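Long-range contacts in TarM (Staphylococcus aureus subsp. aureus 21178, PDB 4X7R), which belongs to the group 1 glycosyltransferase family and has the two-domain GT-B fold, to which a large antiparallel beta-sheet is added: residues T118-I123 with I132-D137; G246-N251 with V279-E284; I269-N274 with N292-E297. The protein carries 1 engineered substitution. All coordinates share one frame; numbering follows the deposited sequence.

Contact 1: residues T118-I123 with I132-D137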
loop_
_atom_site.group_PDB
_atom_site.type_symbol
_atom_site.label_atom_id
_atom_site.label_comp_id
_atom_site.label_asym_id
_atom_site.label_seq_id
_atom_site.Cartn_x
_atom_site.Cartn_y
_atom_site.Cartn_z
ATOM N N THR A 118 1.950 -39.185 -23.366
ATOM C CA THR A 118 2.527 -37.932 -22.889
ATOM C C THR A 118 1.709 -37.156 -21.849
ATOM O O THR A 118 0.481 -37.248 -21.804
ATOM C CB THR A 118 3.059 -37.076 -24.054
ATOM O OG1 THR A 118 4.103 -36.229 -23.562
ATOM C CG2 THR A 118 1.967 -36.242 -24.736
ATOM N N TYR A 119 2.431 -36.373 -21.042
ATOM C CA TYR A 119 1.987 -35.472 -19.984
ATOM C C TYR A 119 1.098 -34.361 -20.596
ATOM O O TYR A 119 1.584 -33.558 -21.394
ATOM C CB TYR A 119 3.258 -34.887 -19.354
ATOM C CG TYR A 119 3.109 -34.020 -18.127
ATOM C CD1 TYR A 119 2.036 -34.184 -17.253
ATOM C CD2 TYR A 119 4.107 -33.115 -17.770
ATOM C CE1 TYR A 119 1.924 -33.412 -16.095
ATOM C CE2 TYR A 119 4.014 -32.356 -16.606
ATOM C CZ TYR A 119 2.922 -32.508 -15.770
ATOM O OH TYR A 119 2.852 -31.760 -14.622
ATOM N N ILE A 120 -0.209 -34.371 -20.262
ATOM C CA ILE A 120 -1.235 -33.435 -20.753
ATOM C C ILE A 120 -1.423 -32.256 -19.784
ATOM O O ILE A 120 -1.325 -31.094 -20.196
ATOM C CB ILE A 120 -2.593 -34.175 -21.044
ATOM C CG1 ILE A 120 -2.448 -35.363 -22.030
ATOM C CG2 ILE A 120 -3.716 -33.221 -21.468
ATOM C CD1 ILE A 120 -1.776 -35.067 -23.446
ATOM N N ALA A 121 -1.734 -32.555 -18.511
ATOM C CA ALA A 121 -1.983 -31.496 -17.545
ATOM C C ALA A 121 -1.492 -31.728 -16.137
ATOM O O ALA A 121 -1.280 -32.855 -15.705
ATOM C CB ALA A 121 -3.466 -31.135 -17.527
ATOM N N TYR A 122 -1.348 -30.623 -15.425
ATOM C CA TYR A 122 -1.022 -30.516 -14.020
ATOM C C TYR A 122 -2.137 -29.656 -13.406
ATOM O O TYR A 122 -2.385 -28.538 -13.877
ATOM C CB TYR A 122 0.344 -29.838 -13.842
ATOM C CG TYR A 122 0.675 -29.482 -12.413
ATOM C CD1 TYR A 122 1.325 -30.388 -11.580
ATOM C CD2 TYR A 122 0.397 -28.213 -11.908
ATOM C CE1 TYR A 122 1.656 -30.053 -10.267
ATOM C CE2 TYR A 122 0.717 -27.870 -10.597
ATOM C CZ TYR A 122 1.347 -28.794 -9.780
ATOM O OH TYR A 122 1.670 -28.453 -8.492
ATOM N N ILE A 123 -2.813 -30.181 -12.371
ATOM C CA ILE A 123 -3.864 -29.454 -11.648
ATOM C C ILE A 123 -3.476 -29.336 -10.173
ATOM O O ILE A 123 -3.147 -30.348 -9.551
ATOM C CB ILE A 123 -5.291 -30.058 -11.838
ATOM C CG1 ILE A 123 -5.644 -30.223 -13.344
ATOM C CG2 ILE A 123 -6.342 -29.203 -11.082
ATOM C CD1 ILE A 123 -6.992 -30.786 -13.667
ATOM N N ILE A 132 -4.788 -24.947 -13.710
ATOM C CA ILE A 132 -4.673 -26.061 -14.664
ATOM C C ILE A 132 -3.606 -25.677 -15.669
ATOM O O ILE A 132 -3.808 -24.742 -16.445
ATOM C CB ILE A 132 -5.991 -26.511 -15.354
ATOM C CG1 ILE A 132 -7.095 -26.862 -14.344
ATOM C CG2 ILE A 132 -5.734 -27.679 -16.321
ATOM C CD1 ILE A 132 -8.480 -27.181 -15.006
ATOM N N ASP A 133 -2.451 -26.362 -15.611
ATOM C CA ASP A 133 -1.335 -26.156 -16.525
ATOM C C ASP A 133 -1.407 -27.221 -17.601
ATOM O O ASP A 133 -1.509 -28.405 -17.280
ATOM C CB ASP A 133 0.010 -26.223 -15.784
ATOM C CG ASP A 133 0.272 -25.072 -14.848
ATOM O OD1 ASP A 133 -0.615 -24.203 -14.712
ATOM O OD2 ASP A 133 1.378 -25.022 -14.265
ATOM N N PHE A 134 -1.435 -26.802 -18.875
ATOM C CA PHE A 134 -1.460 -27.727 -19.999
ATOM C C PHE A 134 -0.090 -27.824 -20.613
ATOM O O PHE A 134 0.669 -26.854 -20.622
ATOM C CB PHE A 134 -2.523 -27.362 -21.040
ATOM C CG PHE A 134 -3.917 -27.806 -20.677
ATOM C CD1 PHE A 134 -4.276 -29.149 -20.741
ATOM C CD2 PHE A 134 -4.888 -26.877 -20.306
ATOM C CE1 PHE A 134 -5.570 -29.558 -20.404
ATOM C CE2 PHE A 134 -6.187 -27.286 -19.986
ATOM C CZ PHE A 134 -6.522 -28.620 -20.037
ATOM N N PHE A 135 0.237 -29.012 -21.092
ATOM C CA PHE A 135 1.540 -29.335 -21.662
ATOM C C PHE A 135 1.447 -29.830 -23.085
ATOM O O PHE A 135 0.416 -30.377 -23.488
ATOM C CB PHE A 135 2.248 -30.392 -20.790
ATOM C CG PHE A 135 2.615 -29.860 -19.432
ATOM C CD1 PHE A 135 1.672 -29.795 -18.414
ATOM C CD2 PHE A 135 3.909 -29.436 -19.160
ATOM C CE1 PHE A 135 2.004 -29.260 -17.166
ATOM C CE2 PHE A 135 4.243 -28.922 -17.906
ATOM C CZ PHE A 135 3.285 -28.829 -16.922
ATOM N N LYS A 136 2.528 -29.606 -23.847
ATOM C CA LYS A 136 2.711 -30.078 -25.225
ATOM C C LYS A 136 4.198 -30.378 -25.373
ATOM O O LYS A 136 5.040 -29.504 -25.123
ATOM C CB LYS A 136 2.204 -29.069 -26.272
ATOM C CG LYS A 136 2.206 -29.617 -27.695
ATOM C CD LYS A 136 1.607 -28.638 -28.693
ATOM C CE LYS A 136 1.626 -29.203 -30.093
ATOM N NZ LYS A 136 1.065 -28.244 -31.080
ATOM N N ASP A 137 4.509 -31.653 -25.689
ATOM C CA ASP A 137 5.857 -32.192 -25.829
ATOM C C ASP A 137 6.709 -31.900 -24.583
ATOM O O ASP A 137 7.823 -31.383 -24.678
ATOM C CB ASP A 137 6.494 -31.807 -27.187
ATOM C CG ASP A 137 6.012 -32.686 -28.344
ATOM O OD1 ASP A 137 4.808 -32.601 -28.706
ATOM O OD2 ASP A 137 6.825 -33.496 -28.857
#
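The rings of Tyr-119 and Phe-135 lie face to face, centroids 4.1 Å apart and planes tilted by 21°. The stack is offset: CE2 of Tyr-119 stands over the centre of the Phe-135 ring, whereas CD1 of Phe-135 lies toward the rim of the tyrosine. At the Phe-135 edge the carbonyl O of Ile-120 sits in plane, and CB of Tyr-122 approaches Phe-135 CE1 at 3.8 Å. The Tyr-119 ring also meets that of Phe-112, which carries the aromatic cluster onto the neighbouring strand 108-113. With CG anti to its backbone N (chi1 171°), Tyr-122 runs side by side with Asp-133, whose carboxylate forms salt bridges with Arg-140 and Arg-143. Ala-121, Ile-123, Ile-132 and Phe-134 share the other face, where Ile-123 CG1 packs against Ile-132 CG1 at 3.8 Å. The backbone evidence is a reciprocal pair, Tyr-122 N to Asp-133 O (2.9 Å) and Asp-133 N to Tyr-122 O (2.8 Å), followed by Phe-135 N to Ile-120 O (2.8 Å). Along its other edge, strand 119-126 pairs with strand 108-113, where Ile-120 and Ala-121 both face Tyr-111, a classic beta bulge. This register belongs to a beta hairpin, strands 119-126 and 129-136, within the long antiparallel sheet.

Contact 2: residues G246-N251 with V279-E284. With 3YW ((2S)-2,3-dihydroxypropyl 2-acetamido-2-deoxy-alpha-D-glucopyranoside), chain F.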
loop_
_atom_site.group_PDB
_atom_site.type_symbol
_atom_site.label_atom_id
_atom_site.label_comp_id
_atom_site.label_asym_id
_atom_site.label_seq_id
_atom_site.Cartn_x
_atom_site.Cartn_y
_atom_site.Cartn_z
ATOM N N GLY A 246 -0.380 15.904 -7.527
ATOM C CA GLY A 246 0.480 14.783 -7.162
ATOM C C GLY A 246 0.758 14.932 -5.684
ATOM O O GLY A 246 1.058 16.045 -5.245
ATOM N N VAL A 247 0.586 13.847 -4.884
ATOM C CA VAL A 247 0.936 13.894 -3.459
ATOM C C VAL A 247 2.205 13.054 -3.282
ATOM O O VAL A 247 2.189 11.864 -3.599
ATOM C CB VAL A 247 -0.189 13.442 -2.468
ATOM C CG1 VAL A 247 0.338 13.374 -1.027
ATOM C CG2 VAL A 247 -1.424 14.349 -2.541
ATOM N N ILE A 248 3.290 13.672 -2.795
ATOM C CA ILE A 248 4.548 12.978 -2.494
ATOM C C ILE A 248 4.472 12.526 -1.015
ATOM O O ILE A 248 4.256 13.331 -0.113
ATOM C CB ILE A 248 5.779 13.813 -2.901
ATOM C CG1 ILE A 248 5.890 13.758 -4.471
ATOM C CG2 ILE A 248 7.055 13.268 -2.230
ATOM C CD1 ILE A 248 6.822 14.612 -5.118
ATOM N N HIS A 249 4.499 11.220 -0.800
ATOM C CA HIS A 249 4.311 10.650 0.536
ATOM C C HIS A 249 5.635 10.351 1.255
ATOM O O HIS A 249 5.630 10.033 2.445
ATOM C CB HIS A 249 3.470 9.363 0.440
ATOM C CG HIS A 249 2.037 9.614 0.130
ATOM N ND1 HIS A 249 1.112 9.807 1.137
ATOM C CD2 HIS A 249 1.413 9.710 -1.065
ATOM C CE1 HIS A 249 -0.048 9.997 0.528
ATOM N NE2 HIS A 249 0.089 9.954 -0.798
ATOM N N VAL A 250 6.742 10.467 0.559
ATOM C CA VAL A 250 8.050 10.043 1.095
ATOM C C VAL A 250 9.120 11.136 1.003
ATOM O O VAL A 250 8.966 12.113 0.276
ATOM C CB VAL A 250 8.538 8.756 0.339
ATOM C CG1 VAL A 250 7.532 7.596 0.449
ATOM C CG2 VAL A 250 8.801 9.055 -1.142
ATOM N N ASN A 251 10.246 10.895 1.653
ATOM C CA ASN A 251 11.417 11.723 1.479
ATOM C C ASN A 251 11.849 11.444 0.007
ATOM O O ASN A 251 11.985 10.278 -0.394
ATOM C CB ASN A 251 12.512 11.325 2.491
ATOM C CG ASN A 251 13.736 12.206 2.449
ATOM O OD1 ASN A 251 14.136 12.686 1.387
ATOM N ND2 ASN A 251 14.378 12.429 3.598
ATOM N N VAL A 279 1.944 20.002 -6.689
ATOM C CA VAL A 279 2.596 18.846 -6.092
ATOM C C VAL A 279 2.589 19.107 -4.587
ATOM O O VAL A 279 3.066 20.149 -4.115
ATOM C CB VAL A 279 3.984 18.579 -6.707
ATOM C CG1 VAL A 279 4.790 17.576 -5.867
ATOM C CG2 VAL A 279 3.829 18.079 -8.153
ATOM N N ILE A 280 1.964 18.190 -3.850
ATOM C CA ILE A 280 1.793 18.294 -2.404
ATOM C C ILE A 280 2.835 17.481 -1.667
ATOM O O ILE A 280 3.088 16.331 -2.017
ATOM C CB ILE A 280 0.326 17.942 -1.957
ATOM C CG1 ILE A 280 -0.675 19.082 -2.277
ATOM C CG2 ILE A 280 0.241 17.616 -0.436
ATOM C CD1 ILE A 280 -1.075 19.291 -3.690
ATOM N N VAL A 281 3.444 18.097 -0.639
ATOM C CA VAL A 281 4.372 17.441 0.270
ATOM C C VAL A 281 3.762 17.567 1.649
ATOM O O VAL A 281 2.937 18.445 1.866
ATOM C CB VAL A 281 5.849 17.873 0.175
ATOM C CG1 VAL A 281 6.426 17.501 -1.188
ATOM C CG2 VAL A 281 6.034 19.363 0.482
ATOM N N LEU A 282 4.163 16.706 2.581
ATOM C CA LEU A 282 3.520 16.667 3.878
ATOM C C LEU A 282 4.050 17.631 4.920
ATOM O O LEU A 282 3.342 17.891 5.898
ATOM C CB LEU A 282 3.483 15.230 4.416
ATOM C CG LEU A 282 2.819 14.171 3.489
ATOM C CD1 LEU A 282 3.249 12.766 3.904
ATOM C CD2 LEU A 282 1.296 14.316 3.491
ATOM N N THR A 283 5.301 18.113 4.761
ATOM C CA THR A 283 5.889 19.028 5.756
ATOM C C THR A 283 6.439 20.263 5.072
ATOM O O THR A 283 6.690 20.231 3.865
ATOM C CB THR A 283 6.993 18.317 6.613
ATOM O OG1 THR A 283 8.098 18.049 5.793
ATOM C CG2 THR A 283 6.518 17.002 7.266
ATOM N N GLU A 284 6.587 21.368 5.835
ATOM C CA GLU A 284 7.153 22.623 5.312
ATOM C C GLU A 284 8.617 22.435 4.928
ATOM O O GLU A 284 9.063 22.998 3.924
ATOM C CB GLU A 284 7.026 23.793 6.331
ATOM C CG GLU A 284 5.578 24.145 6.708
ATOM C CD GLU A 284 4.676 24.724 5.626
ATOM O OE1 GLU A 284 5.194 25.112 4.551
ATOM O OE2 GLU A 284 3.441 24.766 5.845
HETATM O O3A 3YW F . 6.139 4.396 -1.023
HETATM C C4A 3YW F . 3.835 5.411 1.752
HETATM C C5A 3YW F . 5.039 4.807 1.072
HETATM O O5 3YW F . 3.035 7.910 3.357
HETATM C C6A 3YW F . 5.036 5.053 -0.417
HETATM C C5 3YW F . 2.562 8.162 4.687
HETATM C C6 3YW F . 1.208 8.816 4.544
HETATM C C4 3YW F . 3.603 9.002 5.423
HETATM O O6 3YW F . 1.278 10.025 3.802
HETATM C C3 3YW F . 4.862 8.159 5.594
HETATM O O4 3YW F . 3.116 9.371 6.709
HETATM O O3 3YW F . 5.898 8.888 6.254
HETATM O O7 3YW F . 8.094 7.635 3.749
HETATM C C7 3YW F . 7.607 6.634 4.266
HETATM C C8 3YW F . 8.450 5.473 4.699
HETATM N N2 3YW F . 6.296 6.518 4.484
HETATM C C2 3YW F . 5.352 7.600 4.258
HETATM C C1 3YW F . 4.250 7.172 3.272
HETATM O O1 3YW F . 4.070 5.794 3.109
HETATM O O2 3YW F . 5.058 3.403 1.330
HETATM O O HOH W 1 5.854 14.410 1.811
#
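Ile-248 and Leu-282 are joined through a water, just where the two parallel strands stop pairing directly. The water donates to Ile-248 O at 2.7 Å and accepts from Leu-282 N at 3.0 Å, taking over from the direct bonds that precede it. Those are Ile-280 N to Gly-246 O (2.7 Å) and Ile-248 N to Ile-280 O (2.8 Å), both nearly straight, so Ile-280 is gripped through its N and its O by the residues flanking Val-247. Side chains alternate about this pairing. Val-247 CG2 rests on Ile-280 CB, while Ile-248, its CD1 3.7 Å from Val-279 CG1, packs against helix 264-271. This helix connects strands 243-247 and 278-281 in a right-handed beta-alpha-beta crossover of the Rossmann-like sheet.

Past the strand ends, His-249 and Leu-282 turn to the bound 3YW. CG of His-249 is anti to its carbonyl carbon (chi1 -72°), and the ring presents ND1 edge-on to 3YW O6 in a hydrogen bond of 2.7 Å, with O6 in the ring plane. Val-247 CG1 lies over one face of the imidazole, offset toward the rim, and Leu-282 CD1 lies 3.4 Å from 3YW O6. NE2 of His-249 is hydrogen-bonded to Asp-226 OD1, a second-shell contact. That bond, with Val-247 CG1 over one face, limits the rotation of the imidazole and so directs ND1 at O6; the bond to Asp-226 would also be expected to polarise the ring.

Contact 3: residues I269-N274 with N292-E297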
loop_
_atom_site.group_PDB
_atom_site.type_symbol
_atom_site.label_atom_id
_atom_site.label_comp_id
_atom_site.label_asym_id
_atom_site.label_seq_id
_atom_site.Cartn_x
_atom_site.Cartn_y
_atom_site.Cartn_z
ATOM N N ILE A 269 7.714 13.630 -10.775
ATOM C CA ILE A 269 6.566 14.375 -10.267
ATOM C C ILE A 269 6.982 15.840 -9.997
ATOM O O ILE A 269 6.379 16.763 -10.556
ATOM C CB ILE A 269 5.943 13.682 -9.021
ATOM C CG1 ILE A 269 5.463 12.235 -9.371
ATOM C CG2 ILE A 269 4.777 14.514 -8.432
ATOM C CD1 ILE A 269 5.119 11.390 -8.177
ATOM N N ILE A 270 8.026 16.034 -9.176
ATOM C CA ILE A 270 8.563 17.347 -8.801
ATOM C C ILE A 270 8.934 18.195 -10.014
ATOM O O ILE A 270 8.522 19.353 -10.094
ATOM C CB ILE A 270 9.765 17.210 -7.831
ATOM C CG1 ILE A 270 9.347 16.564 -6.500
ATOM C CG2 ILE A 270 10.453 18.567 -7.621
ATOM C CD1 ILE A 270 10.613 16.076 -5.618
ATOM N N GLU A 271 9.702 17.623 -10.950
ATOM C CA GLU A 271 10.121 18.327 -12.162
ATOM C C GLU A 271 8.980 18.786 -13.054
ATOM O O GLU A 271 9.120 19.791 -13.757
ATOM C CB GLU A 271 11.148 17.505 -12.931
ATOM C CG GLU A 271 12.511 17.572 -12.259
ATOM C CD GLU A 271 13.601 16.693 -12.842
ATOM O OE1 GLU A 271 13.273 15.678 -13.499
ATOM O OE2 GLU A 271 14.791 17.006 -12.607
ATOM N N ASN A 272 7.835 18.101 -12.968
ATOM C CA ASN A 272 6.623 18.412 -13.729
ATOM C C ASN A 272 5.537 19.185 -12.953
ATOM O O ASN A 272 4.435 19.364 -13.478
ATOM C CB ASN A 272 6.071 17.120 -14.347
ATOM C CG ASN A 272 6.927 16.709 -15.507
ATOM O OD1 ASN A 272 7.077 17.447 -16.476
ATOM N ND2 ASN A 272 7.648 15.627 -15.355
ATOM N N ALA A 273 5.859 19.670 -11.723
ATOM C CA ALA A 273 4.916 20.384 -10.839
ATOM C C ALA A 273 4.272 21.591 -11.492
ATOM O O ALA A 273 3.070 21.815 -11.325
ATOM C CB ALA A 273 5.607 20.794 -9.544
ATOM N N ASN A 274 5.070 22.356 -12.261
ATOM C CA ASN A 274 4.594 23.561 -12.940
ATOM C C ASN A 274 3.633 23.287 -14.086
ATOM O O ASN A 274 2.964 24.208 -14.534
ATOM C CB ASN A 274 5.764 24.434 -13.384
ATOM C CG ASN A 274 6.453 25.145 -12.250
ATOM O OD1 ASN A 274 6.115 24.993 -11.073
ATOM N ND2 ASN A 274 7.441 25.945 -12.583
ATOM N N ASN A 292 14.580 24.691 -3.130
ATOM C CA ASN A 292 15.998 25.039 -3.192
ATOM C C ASN A 292 16.753 24.236 -4.215
ATOM O O ASN A 292 17.578 24.817 -4.918
ATOM C CB ASN A 292 16.666 24.979 -1.816
ATOM C CG ASN A 292 16.098 25.960 -0.827
ATOM O OD1 ASN A 292 15.615 27.032 -1.195
ATOM N ND2 ASN A 292 16.110 25.610 0.467
ATOM N N GLN A 293 16.420 22.923 -4.341
ATOM C CA GLN A 293 17.008 21.916 -5.230
ATOM C C GLN A 293 16.474 21.902 -6.671
ATOM O O GLN A 293 17.207 21.456 -7.556
ATOM C CB GLN A 293 16.748 20.510 -4.648
ATOM C CG GLN A 293 17.675 20.055 -3.516
ATOM C CD GLN A 293 17.076 19.008 -2.569
ATOM O OE1 GLN A 293 15.841 18.722 -2.541
ATOM N NE2 GLN A 293 17.955 18.445 -1.726
ATOM N N PHE A 294 15.178 22.254 -6.901
ATOM C CA PHE A 294 14.522 22.158 -8.222
ATOM C C PHE A 294 14.016 23.495 -8.788
ATOM O O PHE A 294 13.673 24.402 -8.021
ATOM C CB PHE A 294 13.363 21.136 -8.155
ATOM C CG PHE A 294 13.794 19.711 -7.871
ATOM C CD1 PHE A 294 13.907 19.244 -6.559
ATOM C CD2 PHE A 294 14.072 18.828 -8.916
ATOM C CE1 PHE A 294 14.321 17.933 -6.293
ATOM C CE2 PHE A 294 14.481 17.510 -8.652
ATOM C CZ PHE A 294 14.603 17.070 -7.343
ATOM N N ASP A 295 13.943 23.602 -10.134
ATOM C CA ASP A 295 13.434 24.798 -10.831
ATOM C C ASP A 295 11.898 24.690 -11.055
ATOM O O ASP A 295 11.436 24.596 -12.208
ATOM C CB ASP A 295 14.178 25.048 -12.171
ATOM C CG ASP A 295 13.814 26.363 -12.871
ATOM O OD1 ASP A 295 13.365 27.304 -12.177
ATOM O OD2 ASP A 295 13.967 26.442 -14.113
ATOM N N VAL A 296 11.123 24.667 -9.935
ATOM C CA VAL A 296 9.654 24.564 -9.912
ATOM C C VAL A 296 9.074 25.451 -8.810
ATOM O O VAL A 296 9.771 25.744 -7.849
ATOM C CB VAL A 296 9.124 23.106 -9.810
ATOM C CG1 VAL A 296 9.276 22.363 -11.127
ATOM C CG2 VAL A 296 9.756 22.333 -8.644
ATOM N N GLU A 297 7.812 25.880 -8.950
ATOM C CA GLU A 297 7.161 26.735 -7.953
ATOM C C GLU A 297 5.948 26.078 -7.273
ATOM O O GLU A 297 5.745 26.288 -6.069
ATOM C CB GLU A 297 6.758 28.074 -8.585
ATOM C CG GLU A 297 7.918 29.053 -8.723
ATOM C CD GLU A 297 7.692 30.248 -9.632
ATOM O OE1 GLU A 297 6.697 30.246 -10.393
ATOM O OE2 GLU A 297 8.541 31.170 -9.616
#
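Ile-270 lays its CG2 methyl over one face of the Phe-294 ring, a CH-pi contact with the carbon 3.8 Å from the ring centroid and 20° off the normal. The methyl is displaced toward the rim, and its shortest approach is to CG of Phe-294, at 3.5 Å. Glu-271 crosses the same ring at about a right angle: its CG is 3.9 Å from Phe-294 CD2, and its OE2 sits at the edge, in the ring plane. Phe-262 meets this phenyl ring as well. Both segments are C-terminal exits of helices, 264-271 and 284-293, which precede and follow strand 278-281 in the alternating beta/alpha topology of a Rossmann-like GT-B domain. An inverse gamma turn centred on Asp-295 kinks the chain after Phe-294, and Val-296 meets the end of helix 264-271. There Val-296 CG1 comes to 3.3 Å from Ile-270 O, and Val-296 CB faces Ala-273 CB at 4.2 Å. Asn-274 completes the join. Its OD1 takes the N-H of Glu-297 at 2.9 Å, in the carbonyl plane and on a lone pair, with an angle of 170° at the hydrogen. The same OD1 also accepts from the backbone N of Asn-298.

Overall arrangement
Contacts 2 and 3 are neighbours, with centres about 12 Å apart, and their segments alternate along the chain. Helix 264-271 and the turn after it form the bridge: Ile-248 CD1 packs on Ile-270 CG1 at 3.5 Å, and Val-279 CG2 reaches Ala-273 CB at 3.5 Å. Contact 2 lines the 3YW pocket directly, and its His-249 side chain is also about 7 Å from the bound UDP. Contact 3 lies one layer further out, the Ile-270 side chain being about 13 Å from 3YW. Contact 1 stands apart in the antiparallel sheet: its centre is about 50 Å from that of contact 2, and its nearest atoms are about 37 Å from contact 3.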